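Local atomic coordinates of Sts-2 protein (Mus musculus, PDB entry 3D4I), a protein that hydrolyses phosphate esters in an acid-dependent manner through its C-terminal 2H-phosphatase domain and probably interferes with CBL-mediated down-regulation of receptor tyrosine kinases. Residues A[123-128]-A[199-204]; A[12-17]-A[203-208]; A[119-124]-A[161-166]. All coordinates share one frame; numbering follows the deposited sequence.

Contact 1 of 3, residues A[123-128]-A[199-204]; sequences PGIFEW and IVSHSS
E127 sets its CB over the centre of one face of the H202 imidazole, a CH-pi contact with CB 3.7 Å from the ring centroid and nearly on the ring normal. Beyond CB the glutamate bends back at chi2 (65°), and its CD comes to 4.0 Å from H202 CB. E127 OE1 is gripped twice: S204 OG donates to it over 2.7 Å from above the carboxylate plane, while W128 N reaches its anti lone pair. OE2 takes two waters, one bound also to S204 N and the other to H202 ND1. I125 O lies in the plane of the imidazole at its edge, 3.6 Å from H202 CD2. S201 OG donates to I125 O over 2.7 Å, the donor lying in the carbonyl plane. F126 meets the H202 imidazole obliquely, F126 CD1 to H202 NE2 3.7 Å, with the ring planes at 86°. In the histidine phosphatase fold, segment 199-204 runs off the carboxy end of a parallel strand of the central sheet, where family members carry the second of their two histidines; H202 is consistent with that role. Deeper along the strand the contact turns apolar: I125 CD1 touches I199 CG2 at 3.6 Å, and the two side chains cross obliquely. In the next shell, S95 OG is hydrogen-bonded to H202 NE2 and helps fix the turn of the ring. R178 holds the loop by its carbonyls, NH1 bonding the oxygens of G124 and F126 and NH2 that of E127.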
ATOM      1  N   PRO A 123      13.509 -11.480  21.391  1.00 20.36           N
ATOM      2  CA  PRO A 123      14.636 -10.554  21.227  1.00 20.48           C
ATOM      3  C   PRO A 123      15.883 -11.133  20.576  1.00 20.21           C
ATOM      4  O   PRO A 123      16.690 -10.374  20.064  1.00 20.99           O
ATOM      5  CB  PRO A 123      14.935 -10.109  22.665  1.00 20.13           C
ATOM      6  CG  PRO A 123      13.616 -10.217  23.331  1.00 20.07           C
ATOM      7  CD  PRO A 123      13.030 -11.493  22.786  1.00 20.27           C
ATOM      8  N   GLY A 124      16.051 -12.451  20.583  1.00 19.53           N
ATOM      9  CA  GLY A 124      17.191 -13.067  19.903  1.00 18.78           C
ATOM     10  C   GLY A 124      17.187 -12.877  18.385  1.00 19.29           C
ATOM     11  O   GLY A 124      18.209 -13.107  17.732  1.00 17.62           O
ATOM     12  N   ILE A 125      16.060 -12.430  17.829  1.00 18.70           N
ATOM     13  CA  ILE A 125      16.004 -12.083  16.395  1.00 19.49           C
ATOM     14  C   ILE A 125      15.820 -10.578  16.165  1.00 19.75           C
ATOM     15  O   ILE A 125      15.438 -10.160  15.077  1.00 17.98           O
ATOM     16  CB  ILE A 125      14.926 -12.926  15.591  1.00 19.59           C
ATOM     17  CG1 ILE A 125      13.491 -12.611  16.063  1.00 20.39           C
ATOM     18  CG2 ILE A 125      15.289 -14.430  15.661  1.00 20.95           C
ATOM     19  CD1 ILE A 125      12.335 -13.428  15.360  1.00 19.17           C
ATOM     20  N   PHE A 126      16.105  -9.771  17.201  1.00 19.43           N
ATOM     21  CA  PHE A 126      16.169  -8.327  17.041  1.00 19.14           C
ATOM     22  C   PHE A 126      17.321  -7.947  16.102  1.00 19.30           C
ATOM     23  O   PHE A 126      18.203  -8.769  15.814  1.00 18.79           O
ATOM     24  CB  PHE A 126      16.331  -7.647  18.402  1.00 19.68           C
ATOM     25  CG  PHE A 126      16.285  -6.141  18.345  1.00 18.97           C
ATOM     26  CD1 PHE A 126      15.123  -5.475  17.963  1.00 20.51           C
ATOM     27  CD2 PHE A 126      17.395  -5.397  18.701  1.00 19.80           C
ATOM     28  CE1 PHE A 126      15.078  -4.086  17.912  1.00 20.64           C
ATOM     29  CE2 PHE A 126      17.368  -4.011  18.662  1.00 19.21           C
ATOM     30  CZ  PHE A 126      16.192  -3.351  18.279  1.00 19.95           C
ATOM     31  N   GLU A 127      17.302  -6.709  15.614  1.00 18.73           N
ATOM     32  CA  GLU A 127      18.371  -6.175  14.778  1.00 19.82           C
ATOM     33  C   GLU A 127      19.729  -6.241  15.481  1.00 20.21           C
ATOM     34  O   GLU A 127      19.797  -6.221  16.712  1.00 20.59           O
ATOM     35  CB  GLU A 127      18.014  -4.710  14.411  1.00 20.11           C
ATOM     36  CG  GLU A 127      18.986  -3.985  13.486  1.00 20.57           C
ATOM     37  CD  GLU A 127      19.042  -4.613  12.111  1.00 19.73           C
ATOM     38  OE1 GLU A 127      19.822  -5.557  11.941  1.00 19.81           O
ATOM     39  OE2 GLU A 127      18.299  -4.161  11.202  1.00 22.01           O
ATOM     40  N   TRP A 128      20.810  -6.344  14.711  1.00 20.52           N
ATOM     41  CA  TRP A 128      22.165  -6.186  15.250  1.00 20.63           C
ATOM     42  C   TRP A 128      22.261  -4.849  15.977  1.00 21.13           C
ATOM     43  O   TRP A 128      21.923  -3.821  15.393  1.00 20.08           O
ATOM     44  CB  TRP A 128      23.184  -6.239  14.101  1.00 20.49           C
ATOM     45  CG  TRP A 128      24.671  -6.162  14.496  1.00 19.43           C
ATOM     46  CD1 TRP A 128      25.221  -6.387  15.721  1.00 20.93           C
ATOM     47  CD2 TRP A 128      25.764  -5.923  13.607  1.00 20.74           C
ATOM     48  NE1 TRP A 128      26.594  -6.261  15.661  1.00 19.37           N
ATOM     49  CE2 TRP A 128      26.952  -5.986  14.369  1.00 21.29           C
ATOM     50  CE3 TRP A 128      25.855  -5.644  12.231  1.00 21.20           C
ATOM     51  CZ2 TRP A 128      28.218  -5.749  13.810  1.00 22.13           C
ATOM     52  CZ3 TRP A 128      27.134  -5.425  11.673  1.00 21.48           C
ATOM     53  CH2 TRP A 128      28.281  -5.483  12.458  1.00 20.97           C
ATOM     54  N   ILE A 199       9.085 -16.015  10.881  1.00 14.99           N
ATOM     55  CA  ILE A 199      10.090 -15.301  11.630  1.00 15.35           C
ATOM     56  C   ILE A 199      10.015 -13.863  11.101  1.00 14.89           C
ATOM     57  O   ILE A 199      10.540 -13.563  10.038  1.00 14.95           O
ATOM     58  CB  ILE A 199      11.532 -15.881  11.399  1.00 14.85           C
ATOM     59  CG1 ILE A 199      11.624 -17.393  11.750  1.00 17.28           C
ATOM     60  CG2 ILE A 199      12.597 -15.059  12.137  1.00 17.43           C
ATOM     61  CD1 ILE A 199      11.275 -17.764  13.166  1.00 17.78           C
ATOM     62  N   VAL A 200       9.338 -12.987  11.838  1.00 14.72           N
ATOM     63  CA  VAL A 200       9.072 -11.635  11.344  1.00 14.44           C
ATOM     64  C   VAL A 200      10.080 -10.706  11.991  1.00 15.64           C
ATOM     65  O   VAL A 200      10.042 -10.479  13.210  1.00 15.81           O
ATOM     66  CB  VAL A 200       7.651 -11.164  11.699  1.00 14.68           C
ATOM     67  CG1 VAL A 200       7.401  -9.749  11.094  1.00 14.34           C
ATOM     68  CG2 VAL A 200       6.600 -12.179  11.184  1.00 14.67           C
ATOM     69  N   SER A 201      10.988 -10.183  11.179  1.00 16.04           N
ATOM     70  CA  SER A 201      12.206  -9.580  11.719  1.00 16.53           C
ATOM     71  C   SER A 201      12.717  -8.511  10.762  1.00 16.71           C
ATOM     72  O   SER A 201      11.916  -7.849  10.071  1.00 16.43           O
ATOM     73  CB  SER A 201      13.243 -10.697  11.985  1.00 16.18           C
ATOM     74  OG  SER A 201      14.412 -10.196  12.617  1.00 19.05           O
ATOM     75  N   HIS A 202      14.038  -8.360  10.723  1.00 16.80           N
ATOM     76  CA  HIS A 202      14.754  -7.275  10.075  1.00 17.26           C
ATOM     77  C   HIS A 202      15.439  -7.801   8.831  1.00 17.06           C
ATOM     78  O   HIS A 202      15.534  -9.009   8.657  1.00 17.66           O
ATOM     79  CB  HIS A 202      15.809  -6.729  11.052  1.00 16.94           C
ATOM     80  CG  HIS A 202      15.215  -6.290  12.360  1.00 18.45           C
ATOM     81  ND1 HIS A 202      14.715  -5.019  12.561  1.00 18.74           N
ATOM     82  CD2 HIS A 202      14.966  -6.977  13.499  1.00 19.23           C
ATOM     83  CE1 HIS A 202      14.225  -4.932  13.790  1.00 19.63           C
ATOM     84  NE2 HIS A 202      14.349  -6.114  14.373  1.00 17.81           N
ATOM     85  N   SER A 203      15.910  -6.905   7.967  1.00 16.77           N
ATOM     86  CA  SER A 203      16.589  -7.328   6.734  1.00 17.06           C
ATOM     87  C   SER A 203      17.756  -8.263   7.069  1.00 16.87           C
ATOM     88  O   SER A 203      17.951  -9.275   6.416  1.00 16.69           O
ATOM     89  CB  SER A 203      17.091  -6.113   5.965  1.00 17.07           C
ATOM     90  OG  SER A 203      15.995  -5.407   5.398  1.00 19.48           O
ATOM     91  N   SER A 204      18.507  -7.918   8.105  1.00 16.72           N
ATOM     92  CA  SER A 204      19.632  -8.765   8.556  1.00 17.93           C
ATOM     93  C   SER A 204      19.270 -10.241   8.796  1.00 17.98           C
ATOM     94  O   SER A 204      20.089 -11.149   8.538  1.00 17.89           O
ATOM     95  CB  SER A 204      20.215  -8.185   9.839  1.00 17.57           C
ATOM     96  OG  SER A 204      19.186  -7.848  10.732  1.00 18.89           O
TER
HETATM   97  O   HOH W   1      18.269  -9.593  12.890  1.00 21.31           O
HETATM   98  O   HOH W   2      18.806  -5.020   8.836  1.00 20.06           O
HETATM   99  O   HOH W   3      15.650  -2.889  10.989  1.00 25.72           O

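Contact 2 of 3, residues A[12-17]-A[203-208]; sequences ILVIRH and SSALDS. Unlike the reference sequence in segment 12-17: I15 (reference Val).
The R16 guanidinium has S203 OG at its edge, 5° out of plane, and H17 CE1 over one face, 3.3 Å above the plane and offset toward the rim. R16 NE donates to S203 OG over 2.8 Å, and the R16 CD carbon packs close beside that hydroxyl. CG of R16 stands anti to its backbone N (chi1 -165°), which brings it to 3.5 Å from S203 OG. On its other arm R16 NH1 bonds H17 O at 3.2 Å, coming in above the carbonyl plane, so the guanidinium is tied to both segments. A water accepts from S203 N and, weakly, from the H17 ring at NE2. Strand 11-16 ends at R16, and H17 follows directly; the two open the Arg-His-Gly signature of histidine phosphatases, whose histidine is the phosphate acceptor in this family; H17 is probably its counterpart. Helix 205-208 follows the neighbouring parallel strand 196-201 in the chain. Toward the strand interior, polar bonds give way to packing. V14 CG1 rests against two side chains of the helix, 4.1 Å from A205 CB and 3.9 Å from L206 CD1. L206 CD1 also lies 4.0 Å from R16 N. L206 further packs on I231 and C237 of its own chain and on F266 of the second subunit.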
ATOM      1  N   ILE A  12      10.424 -22.661   7.412  1.00 19.97           N
ATOM      2  CA  ILE A  12      10.768 -21.448   8.164  1.00 18.82           C
ATOM      3  C   ILE A  12      10.782 -20.306   7.141  1.00 18.89           C
ATOM      4  O   ILE A  12      11.529 -20.357   6.168  1.00 18.85           O
ATOM      5  CB  ILE A  12      12.139 -21.563   8.852  1.00 20.33           C
ATOM      6  CG1 ILE A  12      12.036 -22.417  10.129  1.00 19.30           C
ATOM      7  CG2 ILE A  12      12.734 -20.153   9.186  1.00 18.87           C
ATOM      8  CD1 ILE A  12      11.569 -21.631  11.329  1.00 23.42           C
ATOM      9  N   LEU A  13       9.917 -19.314   7.354  1.00 17.36           N
ATOM     10  CA  LEU A  13       9.727 -18.230   6.393  1.00 16.00           C
ATOM     11  C   LEU A  13      10.088 -16.943   7.105  1.00 15.71           C
ATOM     12  O   LEU A  13       9.379 -16.492   8.012  1.00 14.99           O
ATOM     13  CB  LEU A  13       8.279 -18.188   5.873  1.00 16.59           C
ATOM     14  CG  LEU A  13       7.957 -17.098   4.832  1.00 14.52           C
ATOM     15  CD1 LEU A  13       8.802 -17.249   3.562  1.00 17.19           C
ATOM     16  CD2 LEU A  13       6.449 -17.170   4.503  1.00 16.07           C
ATOM     17  N   VAL A  14      11.226 -16.388   6.710  1.00 14.73           N
ATOM     18  CA  VAL A  14      11.759 -15.206   7.357  1.00 15.43           C
ATOM     19  C   VAL A  14      11.278 -14.049   6.516  1.00 15.66           C
ATOM     20  O   VAL A  14      11.425 -14.074   5.291  1.00 15.33           O
ATOM     21  CB  VAL A  14      13.292 -15.207   7.411  1.00 15.85           C
ATOM     22  CG1 VAL A  14      13.785 -13.955   8.158  1.00 15.40           C
ATOM     23  CG2 VAL A  14      13.803 -16.481   8.134  1.00 17.03           C
ATOM     24  N   ILE A  15      10.682 -13.074   7.195  1.00 15.61           N
ATOM     25  CA  ILE A  15       9.942 -11.983   6.574  1.00 15.01           C
ATOM     26  C   ILE A  15      10.407 -10.649   7.169  1.00 15.53           C
ATOM     27  O   ILE A  15      10.361 -10.455   8.403  1.00 16.16           O
ATOM     28  CB  ILE A  15       8.409 -12.152   6.827  1.00 15.08           C
ATOM     29  CG1 ILE A  15       7.918 -13.504   6.262  1.00 14.52           C
ATOM     30  CG2 ILE A  15       7.592 -11.026   6.116  1.00 14.45           C
ATOM     31  CD1 ILE A  15       6.503 -13.860   6.637  1.00 15.66           C
ATOM     32  N   ARG A  16      10.788  -9.716   6.292  1.00 15.63           N
ATOM     33  CA  ARG A  16      11.140  -8.373   6.724  1.00 15.84           C
ATOM     34  C   ARG A  16       9.887  -7.543   7.023  1.00 15.13           C
ATOM     35  O   ARG A  16       8.855  -7.661   6.346  1.00 14.98           O
ATOM     36  CB  ARG A  16      12.033  -7.656   5.699  1.00 16.17           C
ATOM     37  CG  ARG A  16      12.722  -6.394   6.278  1.00 20.18           C
ATOM     38  CD  ARG A  16      12.748  -5.325   5.156  1.00 27.83           C
ATOM     39  NE  ARG A  16      13.497  -4.104   5.461  1.00 24.94           N
ATOM     40  CZ  ARG A  16      12.949  -2.900   5.547  1.00 29.71           C
ATOM     41  NH1 ARG A  16      11.609  -2.711   5.388  1.00 23.59           N
ATOM     42  NH2 ARG A  16      13.759  -1.867   5.805  1.00 32.25           N
ATOM     43  N   HIS A  17       9.974  -6.715   8.051  1.00 14.62           N
ATOM     44  CA  HIS A  17       8.867  -5.856   8.419  1.00 14.26           C
ATOM     45  C   HIS A  17       8.489  -4.930   7.246  1.00 14.40           C
ATOM     46  O   HIS A  17       9.290  -4.688   6.341  1.00 14.36           O
ATOM     47  CB  HIS A  17       9.245  -5.022   9.669  1.00 14.22           C
ATOM     48  CG  HIS A  17      10.475  -4.176   9.485  1.00 15.67           C
ATOM     49  ND1 HIS A  17      10.480  -3.010   8.747  1.00 14.37           N
ATOM     50  CD2 HIS A  17      11.738  -4.329   9.956  1.00 14.40           C
ATOM     51  CE1 HIS A  17      11.696  -2.484   8.772  1.00 15.06           C
ATOM     52  NE2 HIS A  17      12.477  -3.267   9.499  1.00 14.88           N
ATOM     53  N   SER A 203      15.910  -6.905   7.967  1.00 16.77           N
ATOM     54  CA  SER A 203      16.589  -7.328   6.734  1.00 17.06           C
ATOM     55  C   SER A 203      17.756  -8.263   7.069  1.00 16.87           C
ATOM     56  O   SER A 203      17.951  -9.275   6.416  1.00 16.69           O
ATOM     57  CB  SER A 203      17.091  -6.113   5.965  1.00 17.07           C
ATOM     58  OG  SER A 203      15.995  -5.407   5.398  1.00 19.48           O
ATOM     59  N   SER A 204      18.507  -7.918   8.105  1.00 16.72           N
ATOM     60  CA  SER A 204      19.632  -8.765   8.556  1.00 17.93           C
ATOM     61  C   SER A 204      19.270 -10.241   8.796  1.00 17.98           C
ATOM     62  O   SER A 204      20.089 -11.149   8.538  1.00 17.89           O
ATOM     63  CB  SER A 204      20.215  -8.185   9.839  1.00 17.57           C
ATOM     64  OG  SER A 204      19.186  -7.848  10.732  1.00 18.89           O
ATOM     65  N   ALA A 205      18.070 -10.472   9.326  1.00 17.41           N
ATOM     66  CA  ALA A 205      17.636 -11.809   9.695  1.00 17.44           C
ATOM     67  C   ALA A 205      17.465 -12.754   8.496  1.00 17.60           C
ATOM     68  O   ALA A 205      17.541 -13.976   8.667  1.00 16.82           O
ATOM     69  CB  ALA A 205      16.341 -11.756  10.522  1.00 16.59           C
ATOM     70  N   LEU A 206      17.195 -12.215   7.303  1.00 17.92           N
ATOM     71  CA  LEU A 206      17.035 -13.084   6.132  1.00 18.41           C
ATOM     72  C   LEU A 206      18.325 -13.863   5.860  1.00 18.91           C
ATOM     73  O   LEU A 206      18.272 -14.953   5.301  1.00 20.59           O
ATOM     74  CB  LEU A 206      16.554 -12.345   4.876  1.00 17.94           C
ATOM     75  CG  LEU A 206      15.023 -12.188   4.733  1.00 19.64           C
ATOM     76  CD1 LEU A 206      14.528 -11.063   5.608  1.00 15.66           C
ATOM     77  CD2 LEU A 206      14.625 -11.932   3.292  1.00 19.33           C
ATOM     78  N   ASP A 207      19.454 -13.304   6.292  1.00 19.23           N
ATOM     79  CA  ASP A 207      20.749 -13.990   6.233  1.00 19.82           C
ATOM     80  C   ASP A 207      21.075 -14.723   7.552  1.00 19.39           C
ATOM     81  O   ASP A 207      21.343 -15.937   7.570  1.00 18.81           O
ATOM     82  CB  ASP A 207      21.879 -13.008   5.870  1.00 19.68           C
ATOM     83  CG  ASP A 207      23.190 -13.723   5.526  1.00 22.06           C
ATOM     84  OD1 ASP A 207      23.193 -14.515   4.561  1.00 22.58           O
ATOM     85  OD2 ASP A 207      24.224 -13.480   6.181  1.00 25.49           O
ATOM     86  N   SER A 208      21.054 -13.988   8.654  1.00 19.29           N
ATOM     87  CA  SER A 208      21.518 -14.530   9.928  1.00 19.87           C
ATOM     88  C   SER A 208      20.628 -15.611  10.544  1.00 19.88           C
ATOM     89  O   SER A 208      21.108 -16.383  11.361  1.00 20.10           O
ATOM     90  CB  SER A 208      21.732 -13.404  10.937  1.00 20.02           C
ATOM     91  OG  SER A 208      20.483 -12.900  11.341  1.00 21.70           O
TER
HETATM   92  O   HOH W   4      15.067  -4.110   8.424  1.00 22.34           O

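Contact 3 of 3, residues A[119-124]-A[161-166]; sequences IRVEPG and LPRCSL
E122 and P123 carry the tight half of this contact, both against the backbone of L161. E122 OE2 accepts L161 N across 3.0 Å in a nearly straight bond (166°) on the syn side of the carboxylate. The anti lone pair of E122 OE2 takes G124 N at 2.8 Å, so one oxygen ties both segments together at the 3-10 segment 123-124. The other oxygen, OE1, is bonded by Y157 OH and A160 N. A bend at chi2 (51°) swings CD of E122 back toward the chain that follows it. Next to this pair the P123 ring presses on the L161 carbonyl, CB to O 3.1 Å, and L161 CB rests on G124 CA at 3.8 Å. An alanine in place of E122 would probably leave the L161 and G124 amides without their shared acceptor and let the 161-166 loop shift away from the turn. The R163 side is looser and partly exposed, with a water taking part in the contact. The R163 guanidinium has P123 CG above one face, toward the rim, and R163 NH2 lies 3.8 Å from V121 CG1, the two side chains crossing at about a right angle. A water in the guanidinium plane bridges V121 O, 2.9 Å away, to R163 NH1 by a weak bond. In the fold, strand 119-121 is an outermost strand of the central sheet, parallel to strand 89-94. L161 and L166 lie on R178 of helix 172-187, E122 touches S182 of that helix, and I119 packs on A104 and L108 of helix 98-111.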
ATOM      1  N   ILE A 119       1.713 -14.416  19.071  1.00 24.16           N
ATOM      2  CA  ILE A 119       3.002 -13.941  18.600  1.00 22.79           C
ATOM      3  C   ILE A 119       4.016 -14.167  19.689  1.00 22.59           C
ATOM      4  O   ILE A 119       3.850 -13.675  20.809  1.00 22.03           O
ATOM      5  CB  ILE A 119       2.961 -12.445  18.212  1.00 22.71           C
ATOM      6  CG1 ILE A 119       1.993 -12.211  17.033  1.00 21.84           C
ATOM      7  CG2 ILE A 119       4.384 -11.922  17.906  1.00 22.89           C
ATOM      8  CD1 ILE A 119       1.511 -10.750  16.903  1.00 22.24           C
ATOM      9  N   ARG A 120       5.068 -14.913  19.357  1.00 22.07           N
ATOM     10  CA  ARG A 120       6.152 -15.159  20.289  1.00 22.17           C
ATOM     11  C   ARG A 120       7.234 -14.121  20.096  1.00 22.25           C
ATOM     12  O   ARG A 120       7.933 -14.132  19.080  1.00 20.76           O
ATOM     13  CB  ARG A 120       6.708 -16.561  20.083  1.00 22.58           C
ATOM     14  CG  ARG A 120       5.781 -17.602  20.676  1.00 25.17           C
ATOM     15  CD  ARG A 120       5.800 -18.889  19.902  1.00 32.06           C
ATOM     16  NE  ARG A 120       5.072 -19.926  20.628  1.00 33.80           N
ATOM     17  CZ  ARG A 120       4.973 -21.187  20.235  1.00 36.83           C
ATOM     18  NH1 ARG A 120       5.541 -21.579  19.106  1.00 38.70           N
ATOM     19  NH2 ARG A 120       4.303 -22.057  20.982  1.00 38.16           N
ATOM     20  N   VAL A 121       7.368 -13.225  21.070  1.00 21.25           N
ATOM     21  CA  VAL A 121       8.353 -12.157  20.932  1.00 21.22           C
ATOM     22  C   VAL A 121       9.723 -12.688  21.332  1.00 21.51           C
ATOM     23  O   VAL A 121       9.931 -13.151  22.471  1.00 21.38           O
ATOM     24  CB  VAL A 121       7.964 -10.872  21.708  1.00 21.18           C
ATOM     25  CG1 VAL A 121       9.051  -9.784  21.553  1.00 20.33           C
ATOM     26  CG2 VAL A 121       6.633 -10.338  21.226  1.00 21.40           C
ATOM     27  N   GLU A 122      10.635 -12.644  20.369  1.00 20.77           N
ATOM     28  CA  GLU A 122      11.978 -13.183  20.525  1.00 20.83           C
ATOM     29  C   GLU A 122      13.020 -12.093  20.307  1.00 20.06           C
ATOM     30  O   GLU A 122      13.382 -11.797  19.174  1.00 20.31           O
ATOM     31  CB  GLU A 122      12.220 -14.355  19.552  1.00 20.06           C
ATOM     32  CG  GLU A 122      13.638 -15.003  19.657  1.00 21.13           C
ATOM     33  CD  GLU A 122      14.014 -15.391  21.094  1.00 21.89           C
ATOM     34  OE1 GLU A 122      13.356 -16.290  21.629  1.00 21.10           O
ATOM     35  OE2 GLU A 122      14.959 -14.796  21.680  1.00 21.31           O
ATOM     36  N   PRO A 123      13.509 -11.480  21.391  1.00 20.36           N
ATOM     37  CA  PRO A 123      14.636 -10.554  21.227  1.00 20.48           C
ATOM     38  C   PRO A 123      15.883 -11.133  20.576  1.00 20.21           C
ATOM     39  O   PRO A 123      16.690 -10.374  20.064  1.00 20.99           O
ATOM     40  CB  PRO A 123      14.935 -10.109  22.665  1.00 20.13           C
ATOM     41  CG  PRO A 123      13.616 -10.217  23.331  1.00 20.07           C
ATOM     42  CD  PRO A 123      13.030 -11.493  22.786  1.00 20.27           C
ATOM     43  N   GLY A 124      16.051 -12.451  20.583  1.00 19.53           N
ATOM     44  CA  GLY A 124      17.191 -13.067  19.903  1.00 18.78           C
ATOM     45  C   GLY A 124      17.187 -12.877  18.385  1.00 19.29           C
ATOM     46  O   GLY A 124      18.209 -13.107  17.732  1.00 17.62           O
ATOM     47  N   LEU A 161      16.836 -15.336  23.965  1.00 24.62           N
ATOM     48  CA  LEU A 161      17.586 -14.220  24.509  1.00 25.00           C
ATOM     49  C   LEU A 161      16.620 -13.173  25.064  1.00 25.06           C
ATOM     50  O   LEU A 161      15.897 -12.523  24.300  1.00 24.82           O
ATOM     51  CB  LEU A 161      18.523 -13.611  23.450  1.00 25.50           C
ATOM     52  CG  LEU A 161      19.441 -12.462  23.903  1.00 25.56           C
ATOM     53  CD1 LEU A 161      20.613 -12.952  24.745  1.00 24.76           C
ATOM     54  CD2 LEU A 161      19.940 -11.693  22.683  1.00 25.56           C
ATOM     55  N   PRO A 162      16.596 -13.017  26.403  1.00 25.03           N
ATOM     56  CA  PRO A 162      15.806 -11.969  27.039  1.00 24.86           C
ATOM     57  C   PRO A 162      16.233 -10.577  26.575  1.00 24.62           C
ATOM     58  O   PRO A 162      17.403 -10.365  26.268  1.00 24.24           O
ATOM     59  CB  PRO A 162      16.114 -12.156  28.528  1.00 24.78           C
ATOM     60  CG  PRO A 162      16.568 -13.592  28.658  1.00 26.11           C
ATOM     61  CD  PRO A 162      17.309 -13.856  27.387  1.00 25.11           C
ATOM     62  N   ARG A 163      15.294  -9.637  26.519  1.00 25.06           N
ATOM     63  CA  ARG A 163      15.603  -8.311  25.976  1.00 25.33           C
ATOM     64  C   ARG A 163      16.748  -7.601  26.699  1.00 25.63           C
ATOM     65  O   ARG A 163      17.593  -7.001  26.047  1.00 24.74           O
ATOM     66  CB  ARG A 163      14.359  -7.407  25.823  1.00 25.67           C
ATOM     67  CG  ARG A 163      13.541  -7.061  27.084  1.00 27.36           C
ATOM     68  CD  ARG A 163      12.161  -7.735  27.078  1.00 31.78           C
ATOM     69  NE  ARG A 163      11.249  -7.247  26.035  1.00 34.06           N
ATOM     70  CZ  ARG A 163      10.356  -7.993  25.369  1.00 34.13           C
ATOM     71  NH1 ARG A 163      10.228  -9.304  25.592  1.00 33.05           N
ATOM     72  NH2 ARG A 163       9.587  -7.415  24.452  1.00 30.96           N
ATOM     73  N   CYS A 164      16.818  -7.716  28.030  1.00 26.05           N
ATOM     74  CA  CYS A 164      17.905  -7.060  28.757  1.00 27.02           C
ATOM     75  C   CYS A 164      19.262  -7.770  28.581  1.00 26.62           C
ATOM     76  O   CYS A 164      20.293  -7.252  29.014  1.00 25.90           O
ATOM     77  CB  CYS A 164      17.549  -6.832  30.235  1.00 27.49           C
ATOM     78  SG  CYS A 164      17.334  -8.333  31.146  1.00 32.04           S
ATOM     79  N   SER A 165      19.266  -8.924  27.906  1.00 26.35           N
ATOM     80  CA  SER A 165      20.522  -9.616  27.606  1.00 26.64           C
ATOM     81  C   SER A 165      21.168  -9.155  26.286  1.00 27.17           C
ATOM     82  O   SER A 165      22.331  -9.482  26.009  1.00 26.97           O
ATOM     83  CB  SER A 165      20.334 -11.135  27.635  1.00 27.23           C
ATOM     84  OG  SER A 165      19.665 -11.526  28.814  1.00 27.49           O
ATOM     85  N   LEU A 166      20.417  -8.387  25.486  1.00 27.31           N
ATOM     86  CA  LEU A 166      20.952  -7.739  24.292  1.00 27.43           C
ATOM     87  C   LEU A 166      22.016  -6.713  24.666  1.00 28.55           C
ATOM     88  O   LEU A 166      21.761  -5.805  25.465  1.00 28.57           O
ATOM     89  CB  LEU A 166      19.838  -7.062  23.483  1.00 26.99           C
ATOM     90  CG  LEU A 166      19.012  -7.928  22.528  1.00 25.87           C
ATOM     91  CD1 LEU A 166      17.735  -7.207  22.093  1.00 24.54           C
ATOM     92  CD2 LEU A 166      19.827  -8.339  21.313  1.00 24.68           C
TER
HETATM   93  O   HOH W   5       9.066 -12.375  25.133  1.00 35.69           O

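Overall arrangement
All three contacts reach one mixed sheet of the 2H-phosphatase domain. Contacts 1 and 2 have centres about 7 Å apart, share S203 and S204, and are joined by backbone bonds between the parallel strands 11-16 and 196-201. Contact 3 shares P123 and G124 with contact 1, centred about 10 Å away, and touches it where F126 meets L166. Contacts 2 and 3, centred about 16 Å apart, do not touch. Along the chain contacts 1 and 3 start from one stretch, contacts 1 and 2 end on another, and contact 3 nests inside the loop closed by contact 2. Contact 1 links the edge strand's loop to the sheet centre, where H17 and H202 probably form the phosphatase site.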